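LbaCas13a H328A (C2c2) (Lachnospiraceae bacterium NK4A179, PDB 5WLH) binds a CRISPR precursor RNA and, as a Cas13a-family enzyme, probably uses the mature guide to recognise and cleave target RNA, with cutting at adenines. Local coordinates at residues Lys188-Glu193 and Leu227-His232; Thr159-Arg164 and Arg220-Tyr225; Tyr69-Glu74 and Arg197-Leu202. All blocks are in the same frame, centred on the assembly; numbering follows the deposited sequence.

Interaction 1 (Lys188-Glu193 and Leu227-His232); sequences KSLCRE and LEDFYH. With nucleotides of chain B.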
loop_
_atom_site.group_PDB
_atom_site.type_symbol
_atom_site.label_atom_id
_atom_site.label_comp_id
_atom_site.label_asym_id
_atom_site.label_seq_id
_atom_site.Cartn_x
_atom_site.Cartn_y
_atom_site.Cartn_z
ATOM N N LYS A 188 21.839 18.987 -11.229
ATOM C CA LYS A 188 21.663 18.624 -9.825
ATOM C C LYS A 188 22.993 18.264 -9.167
ATOM O O LYS A 188 23.234 18.620 -8.010
ATOM C CB LYS A 188 20.670 17.453 -9.702
ATOM C CG LYS A 188 19.198 17.714 -10.165
ATOM C CD LYS A 188 19.019 17.958 -11.694
ATOM C CE LYS A 188 19.826 16.961 -12.532
ATOM N NZ LYS A 188 20.005 17.419 -13.928
ATOM N N SER A 189 23.868 17.553 -9.889
ATOM C CA SER A 189 25.168 17.174 -9.351
ATOM C C SER A 189 26.056 18.385 -9.080
ATOM O O SER A 189 27.049 18.265 -8.357
ATOM C CB SER A 189 25.873 16.219 -10.319
ATOM O OG SER A 189 25.907 16.781 -11.621
ATOM N N LEU A 190 25.723 19.542 -9.645
ATOM C CA LEU A 190 26.478 20.767 -9.419
ATOM C C LEU A 190 25.835 21.659 -8.370
ATOM O O LEU A 190 26.358 22.746 -8.098
ATOM C CB LEU A 190 26.632 21.536 -10.735
ATOM C CG LEU A 190 27.325 20.792 -11.879
ATOM C CD1 LEU A 190 27.281 21.620 -13.146
ATOM C CD2 LEU A 190 28.759 20.437 -11.513
ATOM N N CYS A 191 24.712 21.230 -7.785
ATOM C CA CYS A 191 23.968 22.028 -6.807
ATOM C C CYS A 191 24.544 21.800 -5.411
ATOM O O CYS A 191 23.953 21.152 -4.542
ATOM C CB CYS A 191 22.483 21.686 -6.852
ATOM S SG CYS A 191 21.525 22.616 -8.058
ATOM N N ARG A 192 25.742 22.337 -5.218
ATOM C CA ARG A 192 26.367 22.444 -3.908
ATOM C C ARG A 192 26.792 23.892 -3.747
ATOM O O ARG A 192 27.077 24.565 -4.737
ATOM C CB ARG A 192 27.562 21.493 -3.778
ATOM C CG ARG A 192 27.157 20.033 -3.912
ATOM C CD ARG A 192 28.094 19.278 -4.816
ATOM N NE ARG A 192 29.286 18.887 -4.083
ATOM C CZ ARG A 192 29.587 17.638 -3.738
ATOM N NH1 ARG A 192 28.796 16.622 -4.074
ATOM N NH2 ARG A 192 30.699 17.412 -3.074
ATOM N N GLU A 193 26.810 24.373 -2.500
ATOM C CA GLU A 193 26.975 25.808 -2.269
ATOM C C GLU A 193 28.208 26.362 -2.981
ATOM O O GLU A 193 28.127 27.362 -3.700
ATOM C CB GLU A 193 27.051 26.092 -0.772
ATOM C CG GLU A 193 27.185 27.569 -0.441
ATOM C CD GLU A 193 27.937 27.809 0.857
ATOM O OE1 GLU A 193 29.161 27.546 0.900
ATOM O OE2 GLU A 193 27.297 28.252 1.837
ATOM N N LEU A 227 34.728 19.158 -14.092
ATOM C CA LEU A 227 35.481 18.075 -14.721
ATOM C C LEU A 227 35.387 16.779 -13.915
ATOM O O LEU A 227 35.298 15.694 -14.497
ATOM C CB LEU A 227 36.938 18.475 -14.913
ATOM C CG LEU A 227 37.091 19.731 -15.777
ATOM C CD1 LEU A 227 38.296 20.536 -15.330
ATOM C CD2 LEU A 227 37.195 19.349 -17.227
ATOM N N GLU A 228 35.419 16.868 -12.582
ATOM C CA GLU A 228 35.196 15.676 -11.760
ATOM C C GLU A 228 33.815 15.091 -12.008
ATOM O O GLU A 228 33.636 13.868 -12.001
ATOM C CB GLU A 228 35.349 16.008 -10.276
ATOM C CG GLU A 228 36.702 16.529 -9.872
ATOM C CD GLU A 228 36.705 17.038 -8.446
ATOM O OE1 GLU A 228 35.865 16.548 -7.652
ATOM O OE2 GLU A 228 37.514 17.945 -8.128
ATOM N N ASP A 229 32.828 15.959 -12.219
ATOM C CA ASP A 229 31.465 15.519 -12.490
ATOM C C ASP A 229 31.343 14.937 -13.896
ATOM O O ASP A 229 30.739 13.873 -14.092
ATOM C CB ASP A 229 30.513 16.700 -12.301
ATOM C CG ASP A 229 29.052 16.290 -12.340
ATOM O OD1 ASP A 229 28.705 15.304 -11.670
ATOM O OD2 ASP A 229 28.262 16.968 -13.033
ATOM N N PHE A 230 31.938 15.616 -14.877
ATOM C CA PHE A 230 31.888 15.165 -16.267
ATOM C C PHE A 230 32.479 13.772 -16.432
ATOM O O PHE A 230 31.947 12.949 -17.188
ATOM C CB PHE A 230 32.636 16.166 -17.143
ATOM C CG PHE A 230 32.783 15.744 -18.589
ATOM C CD1 PHE A 230 31.784 16.014 -19.500
ATOM C CD2 PHE A 230 33.931 15.104 -19.029
ATOM C CE1 PHE A 230 31.922 15.643 -20.829
ATOM C CE2 PHE A 230 34.075 14.737 -20.356
ATOM C CZ PHE A 230 33.071 15.011 -21.251
ATOM N N TYR A 231 33.589 13.496 -15.752
ATOM C CA TYR A 231 34.261 12.206 -15.836
ATOM C C TYR A 231 33.792 11.234 -14.762
ATOM O O TYR A 231 34.351 10.138 -14.657
ATOM C CB TYR A 231 35.775 12.388 -15.747
ATOM C CG TYR A 231 36.369 12.952 -17.020
ATOM C CD1 TYR A 231 36.407 12.194 -18.192
ATOM C CD2 TYR A 231 36.880 14.245 -17.056
ATOM C CE1 TYR A 231 36.942 12.717 -19.367
ATOM C CE2 TYR A 231 37.412 14.774 -18.225
ATOM C CZ TYR A 231 37.444 14.009 -19.374
ATOM O OH TYR A 231 37.980 14.544 -20.532
ATOM N N HIS A 232 32.784 11.618 -13.980
ATOM C CA HIS A 232 32.166 10.771 -12.951
ATOM C C HIS A 232 33.200 10.097 -12.055
ATOM O O HIS A 232 33.123 8.900 -11.769
ATOM C CB HIS A 232 31.259 9.730 -13.599
ATOM C CG HIS A 232 30.212 10.321 -14.482
ATOM N ND1 HIS A 232 30.294 10.286 -15.858
ATOM C CD2 HIS A 232 29.062 10.972 -14.189
ATOM C CE1 HIS A 232 29.237 10.886 -16.374
ATOM N NE2 HIS A 232 28.474 11.313 -15.383
ATOM P P A B 20 31.016 13.759 -2.154
ATOM O OP1 A B 20 31.447 12.580 -2.934
ATOM O OP2 A B 20 31.433 15.148 -2.465
ATOM O "O5'" A B 20 29.431 13.738 -2.158
ATOM C "C5'" A B 20 28.723 12.527 -1.968
ATOM C "C4'" A B 20 27.257 12.798 -1.768
ATOM O "O4'" A B 20 27.056 13.535 -0.539
ATOM C "C3'" A B 20 26.607 13.677 -2.810
ATOM O "O3'" A B 20 26.327 12.994 -4.009
ATOM C "C2'" A B 20 25.376 14.180 -2.072
ATOM O "O2'" A B 20 24.395 13.155 -1.977
ATOM C "C1'" A B 20 25.960 14.414 -0.682
ATOM N N9 A B 20 26.462 15.796 -0.549
ATOM C C8 A B 20 27.749 16.254 -0.705
ATOM N N7 A B 20 27.864 17.552 -0.541
ATOM C C5 A B 20 26.570 17.968 -0.253
ATOM C C6 A B 20 26.010 19.225 0.019
ATOM N N6 A B 20 26.701 20.359 0.063
ATOM N N1 A B 20 24.690 19.287 0.251
ATOM C C2 A B 20 23.972 18.158 0.209
ATOM N N3 A B 20 24.381 16.920 -0.047
ATOM C C4 A B 20 25.701 16.897 -0.266
#
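Asp229, in the last turn of helix 218-230, meets Ser189 and Leu190 of the short 3-10 turn at 188-190. Earlier on that helix, the buried carboxylate of Glu228 is paired with Arg129 and Arg234. At Asp229, CG is turned opposite the backbone N (chi1 -171°), and this holds OD2 where the Ser189 hydroxyl can reach it. Ser189 OG donates to Asp229 OD2 at 2.8 Å, arriving on the syn side but 31° out of the carboxylate plane. The same OD2 also takes a hydrogen bond from Tyr69, whose ring stands edge-to-face with Phe230, so two hydroxyls grip one oxygen. Leu190 CD2 lies 3.8 Å from Asp229 OD2, an apolar neighbour to the carboxylate. Past the end of the helix, His232, the first residue to leave helical backbone angles, has positive phi and bonds back into the last turn, among them N to Asp229 O, which make a Schellman motif.

The loop side also reaches the RNA. N7 of A20 of chain B lies over the centre of the Arg192 guanidinium, 3.6 Å from that group's plane, and Arg192 NH2 makes an almost straight bond (174°) to OP2 of that nucleotide; the modelled length is very short and its exact value doubtful. NH1 pairs with another phosphate of the RNA. Serine suits its place because its short side chain puts a hydroxyl donor close to the backbone, facing the carboxylate. A carboxylate at the C-terminal end of a helix is probably disfavoured electrostatically, and the two hydroxyl donors are likely to offset that cost while anchoring the loop that presents Arg192 to the RNA.

Interaction 2 (Thr159-Arg164 and Arg220-Tyr225); sequences TNFINR and RDFIDY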
loop_
_atom_site.group_PDB
_atom_site.type_symbol
_atom_site.label_atom_id
_atom_site.label_comp_id
_atom_site.label_asym_id
_atom_site.label_seq_id
_atom_site.Cartn_x
_atom_site.Cartn_y
_atom_site.Cartn_z
ATOM N N THR A 159 38.979 31.920 -18.424
ATOM C CA THR A 159 38.959 32.675 -19.674
ATOM C C THR A 159 38.256 31.888 -20.775
ATOM O O THR A 159 37.350 32.405 -21.441
ATOM C CB THR A 159 40.385 33.041 -20.096
ATOM O OG1 THR A 159 40.987 33.889 -19.105
ATOM C CG2 THR A 159 40.365 33.762 -21.438
ATOM N N ASN A 160 38.638 30.622 -20.961
ATOM C CA ASN A 160 38.012 29.825 -22.010
ATOM C C ASN A 160 36.553 29.524 -21.689
ATOM O O ASN A 160 35.702 29.526 -22.586
ATOM C CB ASN A 160 38.783 28.528 -22.228
ATOM C CG ASN A 160 38.394 27.850 -23.516
ATOM O OD1 ASN A 160 38.167 28.517 -24.526
ATOM N ND2 ASN A 160 38.254 26.531 -23.478
ATOM N N PHE A 161 36.237 29.264 -20.418
ATOM C CA PHE A 161 34.839 29.056 -20.059
ATOM C C PHE A 161 34.014 30.308 -20.332
ATOM O O PHE A 161 32.896 30.226 -20.855
ATOM C CB PHE A 161 34.732 28.633 -18.586
ATOM C CG PHE A 161 34.746 27.130 -18.369
ATOM C CD1 PHE A 161 35.803 26.355 -18.815
ATOM C CD2 PHE A 161 33.701 26.504 -17.694
ATOM C CE1 PHE A 161 35.818 24.970 -18.605
ATOM C CE2 PHE A 161 33.710 25.132 -17.482
ATOM C CZ PHE A 161 34.766 24.367 -17.930
ATOM N N ILE A 162 34.555 31.484 -20.000
ATOM C CA ILE A 162 33.840 32.729 -20.267
ATOM C C ILE A 162 33.620 32.896 -21.766
ATOM O O ILE A 162 32.540 33.298 -22.212
ATOM C CB ILE A 162 34.604 33.921 -19.657
ATOM C CG1 ILE A 162 34.360 33.997 -18.146
ATOM C CG2 ILE A 162 34.229 35.248 -20.356
ATOM C CD1 ILE A 162 35.195 35.035 -17.430
ATOM N N ASN A 163 34.633 32.558 -22.565
ATOM C CA ASN A 163 34.504 32.664 -24.016
ATOM C C ASN A 163 33.470 31.685 -24.554
ATOM O O ASN A 163 32.650 32.048 -25.402
ATOM C CB ASN A 163 35.859 32.430 -24.685
ATOM C CG ASN A 163 36.831 33.561 -24.445
ATOM O OD1 ASN A 163 36.432 34.687 -24.132
ATOM N ND2 ASN A 163 38.120 33.270 -24.591
ATOM N N ARG A 164 33.490 30.439 -24.082
ATOM C CA ARG A 164 32.505 29.477 -24.561
ATOM C C ARG A 164 31.100 29.860 -24.109
ATOM O O ARG A 164 30.130 29.685 -24.858
ATOM C CB ARG A 164 32.877 28.071 -24.087
ATOM C CG ARG A 164 34.185 27.544 -24.665
ATOM C CD ARG A 164 34.158 27.481 -26.191
ATOM N NE ARG A 164 33.326 26.384 -26.678
ATOM C CZ ARG A 164 33.773 25.351 -27.390
ATOM N NH1 ARG A 164 32.931 24.402 -27.784
ATOM N NH2 ARG A 164 35.061 25.262 -27.710
ATOM N N ARG A 220 38.923 26.201 -8.847
ATOM C CA ARG A 220 38.875 25.036 -7.969
ATOM C C ARG A 220 37.444 24.670 -7.587
ATOM O O ARG A 220 37.096 23.485 -7.532
ATOM C CB ARG A 220 39.707 25.295 -6.712
ATOM C CG ARG A 220 39.974 24.054 -5.883
ATOM C CD ARG A 220 41.136 23.237 -6.441
ATOM N NE ARG A 220 41.208 21.938 -5.789
ATOM C CZ ARG A 220 40.937 20.777 -6.381
ATOM N NH1 ARG A 220 40.575 20.745 -7.661
ATOM N NH2 ARG A 220 41.026 19.645 -5.693
ATOM N N ASP A 221 36.606 25.665 -7.328
ATOM C CA ASP A 221 35.276 25.415 -6.788
ATOM C C ASP A 221 34.247 25.106 -7.861
ATOM O O ASP A 221 33.290 24.368 -7.587
ATOM C CB ASP A 221 34.810 26.614 -5.961
ATOM C CG ASP A 221 35.508 26.686 -4.612
ATOM O OD1 ASP A 221 35.559 25.649 -3.923
ATOM O OD2 ASP A 221 36.016 27.765 -4.248
ATOM N N PHE A 222 34.412 25.634 -9.076
ATOM C CA PHE A 222 33.484 25.312 -10.150
ATOM C C PHE A 222 34.137 24.460 -11.234
ATOM O O PHE A 222 33.736 23.310 -11.439
ATOM C CB PHE A 222 32.877 26.568 -10.784
ATOM C CG PHE A 222 31.939 26.252 -11.916
ATOM C CD1 PHE A 222 30.748 25.583 -11.668
ATOM C CD2 PHE A 222 32.259 26.583 -13.224
ATOM C CE1 PHE A 222 29.874 25.271 -12.709
ATOM C CE2 PHE A 222 31.399 26.261 -14.258
ATOM C CZ PHE A 222 30.204 25.609 -13.998
ATOM N N ILE A 223 35.145 24.991 -11.930
ATOM C CA ILE A 223 35.610 24.333 -13.151
ATOM C C ILE A 223 36.146 22.947 -12.839
ATOM O O ILE A 223 35.782 21.961 -13.494
ATOM C CB ILE A 223 36.676 25.189 -13.853
ATOM C CG1 ILE A 223 36.072 26.515 -14.307
ATOM C CG2 ILE A 223 37.251 24.409 -15.024
ATOM C CD1 ILE A 223 37.086 27.439 -15.003
ATOM N N ASP A 224 37.033 22.855 -11.843
ATOM C CA ASP A 224 37.612 21.569 -11.484
ATOM C C ASP A 224 36.532 20.590 -11.067
ATOM O O ASP A 224 36.617 19.399 -11.375
ATOM C CB ASP A 224 38.629 21.730 -10.356
ATOM C CG ASP A 224 39.944 22.353 -10.817
ATOM O OD1 ASP A 224 40.161 22.545 -12.036
ATOM O OD2 ASP A 224 40.757 22.667 -9.931
ATOM N N TYR A 225 35.515 21.075 -10.356
ATOM C CA TYR A 225 34.420 20.200 -9.962
ATOM C C TYR A 225 33.641 19.716 -11.175
ATOM O O TYR A 225 33.279 18.537 -11.250
ATOM C CB TYR A 225 33.481 20.906 -8.980
ATOM C CG TYR A 225 32.541 19.915 -8.340
ATOM C CD1 TYR A 225 32.915 19.226 -7.201
ATOM C CD2 TYR A 225 31.303 19.632 -8.909
ATOM C CE1 TYR A 225 32.080 18.285 -6.631
ATOM C CE2 TYR A 225 30.453 18.697 -8.341
ATOM C CZ TYR A 225 30.853 18.030 -7.199
ATOM O OH TYR A 225 30.024 17.099 -6.618
#
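Phe161 of helix 158-166 lays one face of its ring on Ile223 of helix 218-230, and these two residues bury most of the surface in the contact. Ile223 CG1 lies 4.1 Å from the centroid of the Phe161 ring and only 10° off its normal, a CH-pi contact. CG2 and CD1 of Ile223 spread over the same ring: CG2 comes to 3.8 Å from Phe161 CZ, and CD1 approaches Phe161 CG. Isoleucine suits the place because its branch (CG2) and its longer arm (CG1, CD1) both reach the ring. Phe222 is a lesser partner, its CE2 meeting Phe161 CE2 obliquely at 4.1 Å. With CG anti to the backbone N (chi1 179°), the Phe222 ring can touch Phe161 and also pack on Leu199 and Leu202 of helix 193-206. Leu101, Leu103 and Met106 also touch the Phe161 side chain. Were Phe161 an alanine, Ile223 would probably lose the flat surface it rests on, and a gap would be likely to open between the helices. No hydrogen bond crosses here, so this joint between helices 158-166 and 218-230 depends on dispersion and the exclusion of water, with shape matching taking the place of polar direction.

Interaction 3 (Tyr69-Glu74 and Arg197-Leu202); sequences YRIFNE and RGLKKL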
loop_
_atom_site.group_PDB
_atom_site.type_symbol
_atom_site.label_atom_id
_atom_site.label_comp_id
_atom_site.label_asym_id
_atom_site.label_seq_id
_atom_site.Cartn_x
_atom_site.Cartn_y
_atom_site.Cartn_z
ATOM N N TYR A 69 26.525 15.877 -21.676
ATOM C CA TYR A 69 26.730 16.655 -20.459
ATOM C C TYR A 69 26.597 18.147 -20.744
ATOM O O TYR A 69 27.253 18.680 -21.644
ATOM C CB TYR A 69 28.109 16.342 -19.874
ATOM C CG TYR A 69 28.369 16.953 -18.520
ATOM C CD1 TYR A 69 28.739 18.290 -18.399
ATOM C CD2 TYR A 69 28.251 16.197 -17.362
ATOM C CE1 TYR A 69 28.975 18.852 -17.166
ATOM C CE2 TYR A 69 28.496 16.750 -16.123
ATOM C CZ TYR A 69 28.854 18.077 -16.028
ATOM O OH TYR A 69 29.093 18.631 -14.790
ATOM N N ARG A 70 25.730 18.812 -19.979
ATOM C CA ARG A 70 25.558 20.257 -20.034
ATOM C C ARG A 70 25.412 20.800 -18.623
ATOM O O ARG A 70 24.784 20.167 -17.770
ATOM C CB ARG A 70 24.330 20.666 -20.867
ATOM C CG ARG A 70 24.353 20.157 -22.304
ATOM C CD ARG A 70 25.209 21.059 -23.177
ATOM N NE ARG A 70 25.140 20.716 -24.594
ATOM C CZ ARG A 70 25.778 19.688 -25.148
ATOM N NH1 ARG A 70 26.520 18.882 -24.397
ATOM N NH2 ARG A 70 25.668 19.462 -26.455
ATOM N N ILE A 71 25.991 21.984 -18.395
ATOM C CA ILE A 71 25.910 22.629 -17.086
ATOM C C ILE A 71 24.457 22.901 -16.710
ATOM O O ILE A 71 24.064 22.761 -15.544
ATOM C CB ILE A 71 26.746 23.925 -17.086
ATOM C CG1 ILE A 71 28.222 23.614 -17.346
ATOM C CG2 ILE A 71 26.561 24.699 -15.788
ATOM C CD1 ILE A 71 28.813 22.636 -16.385
ATOM N N PHE A 72 23.637 23.280 -17.688
ATOM C CA PHE A 72 22.247 23.657 -17.466
ATOM C C PHE A 72 21.303 22.668 -18.149
ATOM O O PHE A 72 21.561 22.234 -19.275
ATOM C CB PHE A 72 21.989 25.070 -17.995
ATOM C CG PHE A 72 22.769 26.140 -17.273
ATOM C CD1 PHE A 72 22.472 26.460 -15.958
ATOM C CD2 PHE A 72 23.789 26.830 -17.913
ATOM C CE1 PHE A 72 23.186 27.450 -15.284
ATOM C CE2 PHE A 72 24.506 27.822 -17.248
ATOM C CZ PHE A 72 24.202 28.130 -15.932
ATOM N N ASN A 73 20.200 22.337 -17.471
ATOM C CA ASN A 73 19.195 21.409 -17.980
ATOM C C ASN A 73 18.266 22.098 -18.982
ATOM O O ASN A 73 18.494 23.234 -19.411
ATOM C CB ASN A 73 18.370 20.833 -16.836
ATOM C CG ASN A 73 19.176 19.945 -15.921
ATOM O OD1 ASN A 73 20.103 19.260 -16.353
ATOM N ND2 ASN A 73 18.836 19.966 -14.636
ATOM N N GLU A 74 17.176 21.407 -19.322
ATOM C CA GLU A 74 16.177 21.842 -20.305
ATOM C C GLU A 74 16.827 22.268 -21.611
ATOM O O GLU A 74 17.892 21.768 -21.975
ATOM C CB GLU A 74 15.312 22.981 -19.754
ATOM C CG GLU A 74 14.008 22.519 -19.106
ATOM C CD GLU A 74 12.990 22.010 -20.116
ATOM O OE1 GLU A 74 12.371 22.839 -20.819
ATOM O OE2 GLU A 74 12.806 20.778 -20.206
ATOM N N ARG A 197 28.318 28.933 -6.113
ATOM C CA ARG A 197 28.967 30.229 -5.952
ATOM C C ARG A 197 30.085 30.411 -6.970
ATOM O O ARG A 197 30.276 31.514 -7.492
ATOM C CB ARG A 197 29.501 30.381 -4.532
ATOM C CG ARG A 197 28.398 30.577 -3.499
ATOM C CD ARG A 197 28.929 30.346 -2.092
ATOM N NE ARG A 197 29.821 31.423 -1.665
ATOM C CZ ARG A 197 30.641 31.355 -0.618
ATOM N NH1 ARG A 197 30.695 30.255 0.130
ATOM N NH2 ARG A 197 31.408 32.388 -0.318
ATOM N N GLY A 198 30.838 29.346 -7.257
ATOM C CA GLY A 198 31.847 29.430 -8.299
ATOM C C GLY A 198 31.238 29.736 -9.654
ATOM O O GLY A 198 31.759 30.557 -10.420
ATOM N N LEU A 199 30.108 29.100 -9.958
ATOM C CA LEU A 199 29.456 29.348 -11.237
ATOM C C LEU A 199 28.932 30.773 -11.317
ATOM O O LEU A 199 29.097 31.447 -12.340
ATOM C CB LEU A 199 28.318 28.350 -11.431
ATOM C CG LEU A 199 27.457 28.552 -12.668
ATOM C CD1 LEU A 199 28.337 28.651 -13.919
ATOM C CD2 LEU A 199 26.503 27.373 -12.764
ATOM N N LYS A 200 28.292 31.246 -10.248
ATOM C CA LYS A 200 27.802 32.618 -10.251
ATOM C C LYS A 200 28.938 33.609 -10.481
ATOM O O LYS A 200 28.805 34.545 -11.275
ATOM C CB LYS A 200 27.088 32.931 -8.944
ATOM C CG LYS A 200 26.782 34.417 -8.822
ATOM C CD LYS A 200 25.534 34.685 -8.037
ATOM C CE LYS A 200 25.122 36.142 -8.208
ATOM N NZ LYS A 200 24.022 36.472 -7.277
ATOM N N LYS A 201 30.061 33.409 -9.797
ATOM C CA LYS A 201 31.208 34.299 -9.952
ATOM C C LYS A 201 31.714 34.282 -11.385
ATOM O O LYS A 201 32.015 35.333 -11.965
ATOM C CB LYS A 201 32.314 33.870 -8.989
ATOM C CG LYS A 201 33.605 34.672 -9.041
ATOM C CD LYS A 201 34.356 34.504 -7.705
ATOM C CE LYS A 201 35.698 35.241 -7.695
ATOM N NZ LYS A 201 36.490 34.924 -6.456
ATOM N N LEU A 202 31.789 33.089 -11.971
ATOM C CA LEU A 202 32.188 32.952 -13.364
ATOM C C LEU A 202 31.224 33.679 -14.294
ATOM O O LEU A 202 31.655 34.385 -15.214
ATOM C CB LEU A 202 32.259 31.470 -13.717
ATOM C CG LEU A 202 32.358 31.086 -15.186
ATOM C CD1 LEU A 202 33.693 31.483 -15.691
ATOM C CD2 LEU A 202 32.168 29.581 -15.332
#
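The Phe72 ring meets Leu199 obliquely, CZ lying 4.0 Å from Leu199 CD2, and it carries the CG2 methyl of its own neighbour Ile71 over the centre of one face, 3.9 Å above the plane. Ile181 and Tyr185 of helix 175-185 also touch this ring. Another flat group, the guanidinium of Arg70, folds back on the backbone of the preceding residue: NH1 donates in the guanidinium plane to Tyr69 O at 2.9 Å, coming from above the carbonyl plane (53° out of it). Its NE in turn donates to Asn96 O.

Leu199 answers from helix 193-206. A chi1 of 175° swings its CG to the far side from the backbone N and places CD2 against the loop, where this single methyl serves both partners; Ile71 CG2 is 4.0 Å from Leu199 CD2. Ile71 lies alongside Leu199 with its chain running the other way, while Phe72 reaches it from the opposing side. Phenylalanine suits the loop because its ring spans from an irregular backbone to the helix, and leucine suits the helix because one methyl serves the loop while the other packs on Phe222. Backbone hydrogen bonds of Ile71 with Lys187 and of Asn73 with Tyr185 hold the loop in place. The two segments themselves are joined by apolar side chains alone, so contact depends on burial and fit, while the polar bonds that fix the loop's course are made with other parts of the chain.

The three contacts lie close together on one side of the chain's centre, their own centres about 13 Å (interactions 1 and 2), about 10 Å (1 and 3) and about 9 Å (2 and 3) apart. Along the chain the segments run 69-74, 159-164, 188-193, 197-202, 220-225, 227-232, so every pair of contacts crosses. Interactions 1 and 2 share helix 218-230, while helix 193-206, which precedes it in the chain, serves interaction 3. Direct contacts bind them: Tyr225 packs against Leu190, Leu190 against Ile71, and Ile162 against Leu202. Parts distant in sequence thereby become one largely helical region, with a buried apolar interior at interactions 2 and 3 and an RNA-facing loop at interaction 1.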